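Local coordinates for coenzyme F420-dependent N(5),N(10)-methenyltetrahydromethanopterin reductase-related protein (PDB 6HUY) that binds the iron-guanylylpyridinol cofactor as an [Fe]-hydrogenase (Hmd) paralogue, HmdII, and probably acts on methenyl-tetrahydrofolate in a hydride-transfer reaction, at the interface of chains B and A. Coordinates in Å, arbitrary orientation; residue numbers count along the deposited sequence, not the author numbering. Chains: chain A, Coenzyme F420-dependent N(5),N(10)-methenyltetrahydromethanopterin reductase-related protein; chain B, Coenzyme F420-dependent N(5),N(10)-methenyltetrahydromethanopterin reductase-related protein.

The interface of chains B and A. Residues chain B 208, 212, 283, 290; chain A 216, 219, 283-284, 287.
The CD1 methyl of B:Ile212 lies over one face of the A:Glu219 carboxylate, at its OE2 end, 3.9 Å from that oxygen, while backbone N-H groups approach the carboxylate edge from within chain A. This is the all-helical dimer core of the Hmd family, where helices 207-228 and 282-292 of both subunits interleave. At the edge, the two oxygens receive the start of helix 282-292 through their syn lone pairs: OE1 takes N of A:Leu283 at 3.0 Å (159° at the hydrogen), and OE2 takes N of A:Thr284. The hydroxyl OG1 of A:Thr284 also donates to OE2, 2.6 Å away and nearly along the C-O axis, giving that oxygen two donors. Glutamate suits the place: its extended chain, with CG anti to the backbone N (chi1 -175°), spans the two helices, and its probable negative charge would be favoured by the positive end of the helix dipole. A glutamine here would probably leave one of these donors without an acceptor and weaken the capping of the helix that carries A:Leu283 and A:Thr284 to the interface.

Across the subunits the contact is apolar. B:Ile212 suits its central place because its branches part: CD1 packs on CB of A:Leu283 at 3.6 Å, the two side chains crossing at about a right angle, whereas CG2 rests on CA of A:Gly216. With no side chain, the glycine lets that branch lie against its helix backbone. The small CB of A:Ala287 likewise admits CG1 of B:Ile212, 3.9 Å away. One turn earlier on the same helix, CG1 of B:Val208, a short, branched residue needing no polar partner, touches OG1 of A:Thr284, so the threonine serves both the carboxylate and the apolar partner. Leucine's two-methyl fork lets A:Leu283 reach two leucine methyl tips: CD1 meets CD1 of B:Leu290 tip to tip at 3.7 Å, and CD2 meets CD2 of its counterpart B:Leu283 at a slant.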
loop_
_atom_site.group_PDB
_atom_site.type_symbol
_atom_site.label_atom_id
_atom_site.label_comp_id
_atom_site.label_asym_id
_atom_site.label_seq_id
_atom_site.Cartn_x
_atom_site.Cartn_y
_atom_site.Cartn_z
ATOM N N VAL B 208 5.729 -6.484 9.323
ATOM C CA VAL B 208 5.793 -5.212 10.048
ATOM C C VAL B 208 5.100 -4.105 9.250
ATOM O O VAL B 208 4.233 -3.390 9.766
ATOM C CB VAL B 208 7.259 -4.848 10.356
ATOM C CG1 VAL B 208 7.355 -3.451 10.983
ATOM C CG2 VAL B 208 7.890 -5.893 11.276
ATOM N N ILE B 212 1.300 -2.649 10.246
ATOM C CA ILE B 212 1.198 -1.242 10.632
ATOM C C ILE B 212 0.339 -0.468 9.630
ATOM O O ILE B 212 -0.542 0.312 10.013
ATOM C CB ILE B 212 2.603 -0.630 10.784
ATOM C CG1 ILE B 212 3.302 -1.206 12.024
ATOM C CG2 ILE B 212 2.530 0.875 10.926
ATOM C CD1 ILE B 212 4.809 -0.884 12.118
ATOM N N LEU B 283 -1.634 5.364 16.756
ATOM C CA LEU B 283 -0.672 5.280 15.656
ATOM C C LEU B 283 -0.402 6.649 15.033
ATOM O O LEU B 283 0.738 6.956 14.666
ATOM C CB LEU B 283 -1.168 4.307 14.573
ATOM C CG LEU B 283 -1.226 2.832 14.960
ATOM C CD1 LEU B 283 -2.029 2.021 13.946
ATOM C CD2 LEU B 283 0.181 2.269 15.100
ATOM N N LEU B 290 7.457 10.475 15.448
ATOM C CA LEU B 290 8.586 9.882 14.739
ATOM C C LEU B 290 8.994 10.710 13.528
ATOM O O LEU B 290 10.179 10.737 13.176
ATOM C CB LEU B 290 8.252 8.458 14.301
ATOM C CG LEU B 290 8.152 7.380 15.380
ATOM C CD1 LEU B 290 7.562 6.108 14.784
ATOM C CD2 LEU B 290 9.531 7.094 15.990
ATOM N N GLY A 216 5.856 3.537 9.536
ATOM C CA GLY A 216 5.961 2.095 9.705
ATOM C C GLY A 216 7.001 1.488 8.783
ATOM O O GLY A 216 7.754 0.594 9.175
ATOM N N GLU A 219 10.313 2.273 10.305
ATOM C CA GLU A 219 10.564 1.422 11.459
ATOM C C GLU A 219 11.074 0.055 11.017
ATOM O O GLU A 219 12.121 -0.417 11.490
ATOM C CB GLU A 219 9.286 1.279 12.282
ATOM C CG GLU A 219 9.495 0.512 13.564
ATOM C CD GLU A 219 8.334 0.635 14.526
ATOM O OE1 GLU A 219 8.115 1.749 15.067
ATOM O OE2 GLU A 219 7.653 -0.388 14.750
ATOM N N LEU A 283 5.655 1.461 16.813
ATOM C CA LEU A 283 4.514 1.265 15.920
ATOM C C LEU A 283 4.137 -0.209 15.818
ATOM O O LEU A 283 2.948 -0.549 15.770
ATOM C CB LEU A 283 4.822 1.828 14.536
ATOM C CG LEU A 283 4.848 3.341 14.382
ATOM C CD1 LEU A 283 5.439 3.683 13.020
ATOM C CD2 LEU A 283 3.448 3.926 14.514
ATOM N N THR A 284 5.136 -1.096 15.788
ATOM C CA THR A 284 4.861 -2.527 15.730
ATOM C C THR A 284 4.106 -2.986 16.968
ATOM O O THR A 284 3.143 -3.752 16.869
ATOM C CB THR A 284 6.170 -3.303 15.594
ATOM O OG1 THR A 284 6.879 -2.830 14.445
ATOM C CG2 THR A 284 5.913 -4.781 15.431
ATOM N N ALA A 287 0.520 -1.607 16.890
ATOM C CA ALA A 287 -0.251 -2.316 15.871
ATOM C C ALA A 287 -0.655 -3.703 16.354
ATOM O O ALA A 287 -1.798 -4.132 16.150
ATOM C CB ALA A 287 0.552 -2.418 14.576
#